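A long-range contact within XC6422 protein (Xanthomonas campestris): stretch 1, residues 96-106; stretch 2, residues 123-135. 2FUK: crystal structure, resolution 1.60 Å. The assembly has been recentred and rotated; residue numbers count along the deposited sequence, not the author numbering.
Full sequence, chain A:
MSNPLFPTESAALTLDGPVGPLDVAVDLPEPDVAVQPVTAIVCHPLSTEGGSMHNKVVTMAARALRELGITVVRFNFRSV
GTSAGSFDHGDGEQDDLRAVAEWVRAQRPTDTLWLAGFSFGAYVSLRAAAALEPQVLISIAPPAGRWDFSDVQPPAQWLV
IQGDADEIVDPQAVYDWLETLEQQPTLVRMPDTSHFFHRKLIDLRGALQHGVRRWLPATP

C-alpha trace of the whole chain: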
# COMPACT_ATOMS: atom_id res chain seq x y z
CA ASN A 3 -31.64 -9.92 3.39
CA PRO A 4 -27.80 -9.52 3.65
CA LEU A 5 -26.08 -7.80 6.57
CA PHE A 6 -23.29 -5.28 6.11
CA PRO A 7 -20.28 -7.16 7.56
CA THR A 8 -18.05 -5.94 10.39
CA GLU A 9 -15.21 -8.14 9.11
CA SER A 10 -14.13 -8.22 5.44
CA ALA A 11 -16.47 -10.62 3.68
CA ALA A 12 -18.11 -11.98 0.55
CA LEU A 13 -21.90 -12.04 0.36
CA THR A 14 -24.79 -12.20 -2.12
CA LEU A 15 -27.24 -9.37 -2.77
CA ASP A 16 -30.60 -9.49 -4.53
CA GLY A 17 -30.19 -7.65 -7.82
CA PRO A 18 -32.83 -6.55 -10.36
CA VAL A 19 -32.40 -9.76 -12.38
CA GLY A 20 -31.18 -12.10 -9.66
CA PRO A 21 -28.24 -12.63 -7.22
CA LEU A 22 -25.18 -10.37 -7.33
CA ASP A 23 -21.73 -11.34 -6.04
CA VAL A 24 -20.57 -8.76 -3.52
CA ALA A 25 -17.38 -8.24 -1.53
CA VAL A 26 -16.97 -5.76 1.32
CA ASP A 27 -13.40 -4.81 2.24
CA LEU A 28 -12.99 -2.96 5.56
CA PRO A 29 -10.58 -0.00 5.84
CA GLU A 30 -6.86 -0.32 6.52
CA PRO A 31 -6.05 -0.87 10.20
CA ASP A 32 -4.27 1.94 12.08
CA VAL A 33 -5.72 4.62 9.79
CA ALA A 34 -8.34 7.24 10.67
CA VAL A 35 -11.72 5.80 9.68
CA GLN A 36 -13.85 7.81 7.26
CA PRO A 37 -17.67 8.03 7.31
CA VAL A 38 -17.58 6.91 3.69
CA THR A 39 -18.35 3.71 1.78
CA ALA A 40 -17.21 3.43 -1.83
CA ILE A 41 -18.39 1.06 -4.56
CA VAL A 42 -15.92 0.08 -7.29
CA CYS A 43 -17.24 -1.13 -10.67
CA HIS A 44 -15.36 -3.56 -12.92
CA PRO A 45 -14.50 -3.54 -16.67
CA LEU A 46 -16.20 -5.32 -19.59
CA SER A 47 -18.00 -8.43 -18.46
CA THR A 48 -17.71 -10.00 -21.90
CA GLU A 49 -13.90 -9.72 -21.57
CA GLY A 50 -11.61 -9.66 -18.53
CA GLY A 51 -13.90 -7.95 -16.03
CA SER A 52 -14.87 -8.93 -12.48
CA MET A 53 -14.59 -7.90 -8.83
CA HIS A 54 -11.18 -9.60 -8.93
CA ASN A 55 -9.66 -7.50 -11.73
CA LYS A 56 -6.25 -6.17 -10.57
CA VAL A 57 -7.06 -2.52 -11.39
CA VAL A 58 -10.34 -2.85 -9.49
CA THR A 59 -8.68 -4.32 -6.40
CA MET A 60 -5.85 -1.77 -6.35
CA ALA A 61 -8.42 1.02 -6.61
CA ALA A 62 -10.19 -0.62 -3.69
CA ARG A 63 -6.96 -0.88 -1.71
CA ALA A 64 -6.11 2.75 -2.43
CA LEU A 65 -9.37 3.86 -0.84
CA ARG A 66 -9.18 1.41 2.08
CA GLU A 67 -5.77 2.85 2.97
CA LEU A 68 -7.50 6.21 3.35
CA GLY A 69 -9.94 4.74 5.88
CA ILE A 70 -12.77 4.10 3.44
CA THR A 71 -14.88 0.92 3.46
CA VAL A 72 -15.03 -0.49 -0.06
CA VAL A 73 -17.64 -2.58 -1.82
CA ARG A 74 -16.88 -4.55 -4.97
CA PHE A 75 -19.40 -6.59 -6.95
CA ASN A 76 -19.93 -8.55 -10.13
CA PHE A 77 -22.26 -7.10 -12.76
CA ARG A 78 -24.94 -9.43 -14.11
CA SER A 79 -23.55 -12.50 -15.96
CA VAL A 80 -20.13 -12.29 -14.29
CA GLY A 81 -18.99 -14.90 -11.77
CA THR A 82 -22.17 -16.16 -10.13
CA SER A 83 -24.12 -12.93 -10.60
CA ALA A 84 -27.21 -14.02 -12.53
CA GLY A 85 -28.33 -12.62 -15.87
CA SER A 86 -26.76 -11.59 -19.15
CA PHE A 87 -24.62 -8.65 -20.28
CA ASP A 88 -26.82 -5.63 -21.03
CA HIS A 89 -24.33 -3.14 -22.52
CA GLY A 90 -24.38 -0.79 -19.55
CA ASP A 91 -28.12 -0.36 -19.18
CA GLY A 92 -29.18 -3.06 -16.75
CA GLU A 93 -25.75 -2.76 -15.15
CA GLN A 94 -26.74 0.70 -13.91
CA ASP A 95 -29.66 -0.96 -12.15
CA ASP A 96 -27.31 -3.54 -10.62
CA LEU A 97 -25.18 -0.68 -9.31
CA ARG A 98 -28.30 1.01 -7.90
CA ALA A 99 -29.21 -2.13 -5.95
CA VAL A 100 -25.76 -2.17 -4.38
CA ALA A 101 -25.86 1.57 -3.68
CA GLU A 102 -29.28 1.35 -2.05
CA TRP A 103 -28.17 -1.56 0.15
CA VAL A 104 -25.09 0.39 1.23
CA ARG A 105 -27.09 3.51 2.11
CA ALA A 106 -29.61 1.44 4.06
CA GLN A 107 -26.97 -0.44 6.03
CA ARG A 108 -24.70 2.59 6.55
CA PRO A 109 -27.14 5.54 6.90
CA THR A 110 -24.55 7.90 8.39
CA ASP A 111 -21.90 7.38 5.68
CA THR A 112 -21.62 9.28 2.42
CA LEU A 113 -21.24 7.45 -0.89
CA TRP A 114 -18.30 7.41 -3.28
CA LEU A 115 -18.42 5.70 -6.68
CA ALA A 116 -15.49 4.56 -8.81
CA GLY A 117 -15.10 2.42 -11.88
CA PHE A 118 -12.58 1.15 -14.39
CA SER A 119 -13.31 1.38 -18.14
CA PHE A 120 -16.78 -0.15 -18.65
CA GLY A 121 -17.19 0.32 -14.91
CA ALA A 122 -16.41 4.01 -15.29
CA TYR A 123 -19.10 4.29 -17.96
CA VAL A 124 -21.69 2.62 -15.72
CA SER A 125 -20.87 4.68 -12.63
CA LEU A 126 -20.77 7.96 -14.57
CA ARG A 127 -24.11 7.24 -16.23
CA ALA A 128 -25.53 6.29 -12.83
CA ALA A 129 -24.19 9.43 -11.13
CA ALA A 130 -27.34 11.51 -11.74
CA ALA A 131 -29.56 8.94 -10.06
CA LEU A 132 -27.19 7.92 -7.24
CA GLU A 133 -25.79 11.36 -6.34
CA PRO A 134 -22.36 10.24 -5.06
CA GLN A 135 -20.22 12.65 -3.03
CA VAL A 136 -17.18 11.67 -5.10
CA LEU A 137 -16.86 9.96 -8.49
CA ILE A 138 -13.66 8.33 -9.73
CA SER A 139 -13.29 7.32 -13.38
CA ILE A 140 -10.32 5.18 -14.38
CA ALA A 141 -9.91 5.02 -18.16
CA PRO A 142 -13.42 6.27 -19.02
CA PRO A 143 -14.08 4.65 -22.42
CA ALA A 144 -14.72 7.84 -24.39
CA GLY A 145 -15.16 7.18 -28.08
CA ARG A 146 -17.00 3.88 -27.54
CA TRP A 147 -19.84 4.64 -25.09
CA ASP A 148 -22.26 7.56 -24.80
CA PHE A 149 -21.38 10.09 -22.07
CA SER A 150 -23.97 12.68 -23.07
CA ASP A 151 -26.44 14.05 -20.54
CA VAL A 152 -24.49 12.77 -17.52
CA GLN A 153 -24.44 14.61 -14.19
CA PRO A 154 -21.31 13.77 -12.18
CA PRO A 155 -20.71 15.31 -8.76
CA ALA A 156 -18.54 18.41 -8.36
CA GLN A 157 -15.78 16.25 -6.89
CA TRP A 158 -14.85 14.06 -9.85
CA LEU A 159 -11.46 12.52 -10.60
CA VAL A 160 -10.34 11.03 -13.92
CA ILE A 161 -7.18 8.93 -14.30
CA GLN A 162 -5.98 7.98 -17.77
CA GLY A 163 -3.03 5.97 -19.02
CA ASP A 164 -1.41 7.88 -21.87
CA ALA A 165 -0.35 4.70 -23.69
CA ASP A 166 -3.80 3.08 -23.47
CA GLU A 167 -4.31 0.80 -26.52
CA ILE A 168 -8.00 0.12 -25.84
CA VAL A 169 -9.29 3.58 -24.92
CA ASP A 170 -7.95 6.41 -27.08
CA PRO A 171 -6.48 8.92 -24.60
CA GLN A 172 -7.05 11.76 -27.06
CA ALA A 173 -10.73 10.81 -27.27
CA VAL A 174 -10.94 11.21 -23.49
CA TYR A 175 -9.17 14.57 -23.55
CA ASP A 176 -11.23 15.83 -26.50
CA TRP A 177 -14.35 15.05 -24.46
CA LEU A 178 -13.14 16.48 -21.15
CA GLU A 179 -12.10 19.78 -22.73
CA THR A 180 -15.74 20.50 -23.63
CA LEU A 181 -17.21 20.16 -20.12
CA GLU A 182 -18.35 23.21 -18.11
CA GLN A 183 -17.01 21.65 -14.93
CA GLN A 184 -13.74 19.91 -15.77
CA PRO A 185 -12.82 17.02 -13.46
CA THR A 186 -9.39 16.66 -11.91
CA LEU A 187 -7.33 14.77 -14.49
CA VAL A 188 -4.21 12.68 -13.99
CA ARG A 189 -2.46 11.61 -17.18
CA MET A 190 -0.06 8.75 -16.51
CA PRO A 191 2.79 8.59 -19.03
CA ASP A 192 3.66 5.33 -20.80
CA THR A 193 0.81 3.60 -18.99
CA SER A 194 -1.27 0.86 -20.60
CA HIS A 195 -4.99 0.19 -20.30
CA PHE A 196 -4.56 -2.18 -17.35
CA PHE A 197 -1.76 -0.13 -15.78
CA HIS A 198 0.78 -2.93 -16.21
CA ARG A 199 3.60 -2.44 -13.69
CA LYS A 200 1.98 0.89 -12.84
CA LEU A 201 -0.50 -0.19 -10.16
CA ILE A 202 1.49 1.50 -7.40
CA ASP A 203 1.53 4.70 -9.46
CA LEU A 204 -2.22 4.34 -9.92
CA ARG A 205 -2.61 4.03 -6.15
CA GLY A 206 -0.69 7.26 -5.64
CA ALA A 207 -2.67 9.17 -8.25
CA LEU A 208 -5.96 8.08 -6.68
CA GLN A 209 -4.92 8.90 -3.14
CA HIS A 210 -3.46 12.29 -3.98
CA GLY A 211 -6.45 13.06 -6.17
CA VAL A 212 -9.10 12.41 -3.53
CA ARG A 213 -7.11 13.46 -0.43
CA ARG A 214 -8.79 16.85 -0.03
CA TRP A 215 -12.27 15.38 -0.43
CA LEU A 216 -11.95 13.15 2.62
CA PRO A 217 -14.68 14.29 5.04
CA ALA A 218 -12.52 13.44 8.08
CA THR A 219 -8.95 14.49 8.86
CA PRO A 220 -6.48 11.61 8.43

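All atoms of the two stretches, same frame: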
# COMPACT_ATOMS: atom_id res chain seq x y z
N ASP A 96 -28.03 -2.66 -11.54
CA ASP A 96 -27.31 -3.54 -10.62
C ASP A 96 -26.57 -2.66 -9.62
O ASP A 96 -26.57 -2.91 -8.42
CB ASP A 96 -26.27 -4.41 -11.35
CG ASP A 96 -26.89 -5.43 -12.27
OD1 ASP A 96 -28.05 -5.83 -12.05
OD2 ASP A 96 -26.19 -5.86 -13.21
N LEU A 97 -25.93 -1.62 -10.14
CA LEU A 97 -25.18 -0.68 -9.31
C LEU A 97 -26.14 -0.00 -8.32
O LEU A 97 -25.80 0.19 -7.16
CB LEU A 97 -24.51 0.39 -10.19
CG LEU A 97 -23.13 0.95 -9.81
CD1 LEU A 97 -23.01 2.34 -10.40
CD2 LEU A 97 -22.91 0.98 -8.31
N ARG A 98 -27.33 0.36 -8.79
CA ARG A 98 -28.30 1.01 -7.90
C ARG A 98 -28.69 0.11 -6.74
O ARG A 98 -28.86 0.58 -5.62
CB ARG A 98 -29.57 1.42 -8.66
CG ARG A 98 -30.64 2.05 -7.74
CD ARG A 98 -31.50 3.10 -8.43
NE ARG A 98 -32.50 2.55 -9.34
CZ ARG A 98 -33.57 1.86 -8.95
NH1 ARG A 98 -33.78 1.63 -7.66
NH2 ARG A 98 -34.44 1.43 -9.85
N ALA A 99 -28.84 -1.19 -7.00
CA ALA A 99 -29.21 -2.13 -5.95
C ALA A 99 -28.12 -2.18 -4.87
O ALA A 99 -28.42 -2.24 -3.68
CB ALA A 99 -29.41 -3.52 -6.54
N VAL A 100 -26.87 -2.14 -5.31
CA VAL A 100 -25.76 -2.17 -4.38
C VAL A 100 -25.73 -0.85 -3.61
O VAL A 100 -25.58 -0.84 -2.39
CB VAL A 100 -24.42 -2.39 -5.12
CG1 VAL A 100 -23.26 -2.46 -4.12
CG2 VAL A 100 -24.49 -3.69 -5.93
N ALA A 101 -25.88 0.26 -4.32
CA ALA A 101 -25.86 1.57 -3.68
C ALA A 101 -26.97 1.71 -2.65
O ALA A 101 -26.75 2.27 -1.56
CB ALA A 101 -25.99 2.67 -4.74
N GLU A 102 -28.16 1.23 -2.97
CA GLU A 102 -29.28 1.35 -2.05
C GLU A 102 -29.09 0.47 -0.81
O GLU A 102 -29.54 0.83 0.28
CB GLU A 102 -30.60 1.01 -2.76
CG GLU A 102 -30.97 2.02 -3.84
CD GLU A 102 -32.33 1.79 -4.48
OE1 GLU A 102 -32.87 0.66 -4.37
OE2 GLU A 102 -32.86 2.73 -5.11
N TRP A 103 -28.43 -0.67 -0.98
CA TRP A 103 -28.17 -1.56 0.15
C TRP A 103 -27.14 -0.89 1.06
O TRP A 103 -27.26 -0.91 2.29
CB TRP A 103 -27.64 -2.91 -0.36
CG TRP A 103 -27.16 -3.84 0.73
CD1 TRP A 103 -27.92 -4.49 1.66
CD2 TRP A 103 -25.80 -4.19 1.01
NE1 TRP A 103 -27.12 -5.22 2.50
CE2 TRP A 103 -25.81 -5.05 2.13
CE3 TRP A 103 -24.57 -3.86 0.42
CZ2 TRP A 103 -24.64 -5.59 2.67
CZ3 TRP A 103 -23.40 -4.39 0.96
CH2 TRP A 103 -23.45 -5.25 2.08
N VAL A 104 -26.11 -0.30 0.46
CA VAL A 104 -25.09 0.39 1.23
C VAL A 104 -25.69 1.53 2.07
O VAL A 104 -25.45 1.63 3.27
CB VAL A 104 -24.00 0.98 0.30
CG1 VAL A 104 -23.09 1.91 1.06
CG2 VAL A 104 -23.19 -0.15 -0.32
N ARG A 105 -26.48 2.38 1.42
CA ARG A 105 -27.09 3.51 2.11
C ARG A 105 -28.05 3.10 3.21
O ARG A 105 -28.23 3.84 4.17
CB ARG A 105 -27.79 4.42 1.10
CG ARG A 105 -26.83 5.37 0.41
CD ARG A 105 -27.48 6.20 -0.68
NE ARG A 105 -26.61 7.32 -1.05
CZ ARG A 105 -26.56 7.87 -2.26
NH1 ARG A 105 -25.74 8.88 -2.49
NH2 ARG A 105 -27.33 7.40 -3.24
N ALA A 106 -28.67 1.93 3.06
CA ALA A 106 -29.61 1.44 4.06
C ALA A 106 -28.86 0.89 5.26
O ALA A 106 -29.24 1.11 6.41
CB ALA A 106 -30.51 0.36 3.46
N TYR A 123 -17.94 3.88 -17.16
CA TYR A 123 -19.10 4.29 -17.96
C TYR A 123 -20.36 4.08 -17.13
O TYR A 123 -21.19 4.98 -17.05
CB TYR A 123 -19.17 3.46 -19.25
CG TYR A 123 -20.50 3.55 -19.99
CD1 TYR A 123 -20.92 4.75 -20.57
CD2 TYR A 123 -21.32 2.43 -20.10
CE1 TYR A 123 -22.14 4.82 -21.27
CE2 TYR A 123 -22.53 2.49 -20.79
CZ TYR A 123 -22.94 3.69 -21.38
OH TYR A 123 -24.13 3.76 -22.07
N VAL A 124 -20.50 2.91 -16.52
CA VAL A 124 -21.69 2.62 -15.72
C VAL A 124 -21.85 3.55 -14.51
O VAL A 124 -22.95 4.01 -14.23
CB VAL A 124 -21.71 1.15 -15.24
CG1 VAL A 124 -22.91 0.90 -14.32
CG2 VAL A 124 -21.79 0.22 -16.43
N SER A 125 -20.76 3.81 -13.79
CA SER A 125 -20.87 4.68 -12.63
C SER A 125 -21.12 6.13 -13.02
O SER A 125 -21.85 6.83 -12.32
CB SER A 125 -19.62 4.56 -11.74
OG SER A 125 -18.42 4.77 -12.43
N LEU A 126 -20.54 6.59 -14.13
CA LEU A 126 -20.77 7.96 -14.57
C LEU A 126 -22.23 8.14 -15.00
O LEU A 126 -22.88 9.11 -14.64
CB LEU A 126 -19.82 8.31 -15.73
CG LEU A 126 -19.99 9.72 -16.31
CD1 LEU A 126 -19.76 10.76 -15.23
CD2 LEU A 126 -19.01 9.91 -17.46
N ARG A 127 -22.73 7.18 -15.77
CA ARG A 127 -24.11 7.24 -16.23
C ARG A 127 -25.07 7.16 -15.04
O ARG A 127 -26.14 7.76 -15.06
CB ARG A 127 -24.41 6.10 -17.21
CG ARG A 127 -23.82 6.32 -18.61
CD ARG A 127 -24.93 6.31 -19.67
NE ARG A 127 -25.88 7.40 -19.47
CZ ARG A 127 -25.80 8.59 -20.05
NH1 ARG A 127 -24.81 8.87 -20.89
NH2 ARG A 127 -26.72 9.51 -19.79
N ALA A 128 -24.68 6.44 -14.00
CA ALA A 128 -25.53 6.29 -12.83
C ALA A 128 -25.38 7.43 -11.82
O ALA A 128 -26.13 7.49 -10.84
CB ALA A 128 -25.26 4.94 -12.15
N ALA A 129 -24.43 8.33 -12.06
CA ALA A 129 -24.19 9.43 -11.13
C ALA A 129 -25.42 10.30 -10.86
O ALA A 129 -25.68 10.66 -9.72
CB ALA A 129 -23.04 10.29 -11.64
N ALA A 130 -26.16 10.66 -11.91
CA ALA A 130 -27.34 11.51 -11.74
C ALA A 130 -28.32 10.90 -10.75
O ALA A 130 -28.81 11.58 -9.85
CB ALA A 130 -28.03 11.74 -13.07
N ALA A 131 -28.62 9.62 -10.93
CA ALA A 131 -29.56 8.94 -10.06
C ALA A 131 -29.04 8.63 -8.65
O ALA A 131 -29.79 8.72 -7.68
CB ALA A 131 -30.04 7.66 -10.72
N LEU A 132 -27.76 8.29 -8.54
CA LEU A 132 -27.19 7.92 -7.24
C LEU A 132 -26.56 9.03 -6.41
O LEU A 132 -26.28 8.83 -5.22
CB LEU A 132 -26.19 6.78 -7.45
CG LEU A 132 -26.80 5.54 -8.12
CD1 LEU A 132 -25.73 4.46 -8.27
CD2 LEU A 132 -27.98 5.03 -7.29
N GLU A 133 -26.36 10.19 -7.02
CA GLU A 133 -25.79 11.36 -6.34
C GLU A 133 -24.63 11.09 -5.38
O GLU A 133 -24.72 11.38 -4.18
CB GLU A 133 -26.90 12.11 -5.60
CG GLU A 133 -28.09 12.49 -6.47
CD GLU A 133 -29.09 13.37 -5.75
OE1 GLU A 133 -30.28 13.37 -6.16
OE2 GLU A 133 -28.70 14.06 -4.78
N PRO A 134 -23.53 10.53 -5.90
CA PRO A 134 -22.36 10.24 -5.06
C PRO A 134 -21.66 11.54 -4.64
O PRO A 134 -21.77 12.56 -5.32
CB PRO A 134 -21.49 9.39 -5.98
CG PRO A 134 -21.79 9.98 -7.34
CD PRO A 134 -23.30 10.10 -7.28
N GLN A 135 -20.94 11.49 -3.53
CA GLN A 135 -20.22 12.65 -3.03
C GLN A 135 -18.95 12.82 -3.86
O GLN A 135 -18.51 13.94 -4.12
CB GLN A 135 -19.89 12.46 -1.55
CG GLN A 135 -18.92 13.49 -0.95
CD GLN A 135 -18.86 13.40 0.58
OE1 GLN A 135 -19.49 14.19 1.29
NE2 GLN A 135 -18.11 12.41 1.08

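Two helical segments, 96-106 and 123-132, pack with their axes 10.7 Å apart at closest approach and their N-to-C directions 54° apart. The contact buries 356 Å², both sides summed, and divides into an apolar part around Leu-97 and Leu-132 and a polar part in which Arg-105 binds the carbonyls at the end of the second helix.

The polar part accounts for every hydrogen bond between the stretches. Arg-105 directs its CA-to-CB bond toward the second stretch and holds chi1 at m with chi2 and chi3 both t, an extended chain that carries the guanidinium to the backbone of Leu-132 and Glu-133. Leu-132 O accepts two hydrogen bonds, from Arg-105 NH2 at 2.7 Å (N-H...O angle 143°) and from Arg-105 NH1 at 2.8 Å (137°). A third, from Arg-105 NH1 to Glu-133 O, is weak, at 3.2 Å and 132°. Both oxygens lie at the edge of the guanidinium, near its plane, where its N-H groups point.

The backbone explains why these acceptors are available. Within the second stretch, Leu-132 N still donates to Ala-128 O at 2.9 Å and Glu-133 N to Ala-129 O at 2.8 Å, so the last amides are satisfied by the preceding turn. Glu-133 then leaves helical geometry with phi/psi of 41/60, and no further helical turn follows to supply amide donors to the carbonyls at this end. Arginine suits the site because one planar group can present several N-H donors to neighbouring carbonyl oxygens. The Glu-133 side chain takes no part: its end leads away from the first stretch.

The apolar part needs no polar partners. Leu-97, its CA-to-CB bond also pointing toward the second stretch, fits as a knob among Val-124, Ser-125, Ala-128 and Leu-132. Its CD1 lies 3.9 Å from Ala-128 CB, 3.9 Å from Ser-125 CA, 4.1 Å from Leu-132 CD1 and 4.2 Å from Val-124 CG1. Chi1 of Leu-97, at -144°, falls between wells. The small side chains of Ser-125 and Ala-128 leave room for this methyl, and the one hydroxyl among the four residues is accounted for, because Ser-125 OG is hydrogen-bonded to a residue adjoining the stretch.

Leu-132 has the largest covered area, 108 Å². Its CA-to-CB bond points sideways, but with chi1 m and chi2 t its end comes nearer, bringing CD1 to 4.0 Å from Ala-101 CB and CD2 to 4.0 Å from Arg-98 CG. The same residue thus contributes its methyls to the apolar packing and its carbonyl to Arg-105. Ala-101, one helical turn beyond Leu-97, offers a short side chain against which the leucine can close.

Arg-98 contributes aliphatic contact while its charge is met within its own helix: Arg-98 NH1 donates to Glu-102 OE2 at 2.9 Å and 147°, as part of a salt bridge.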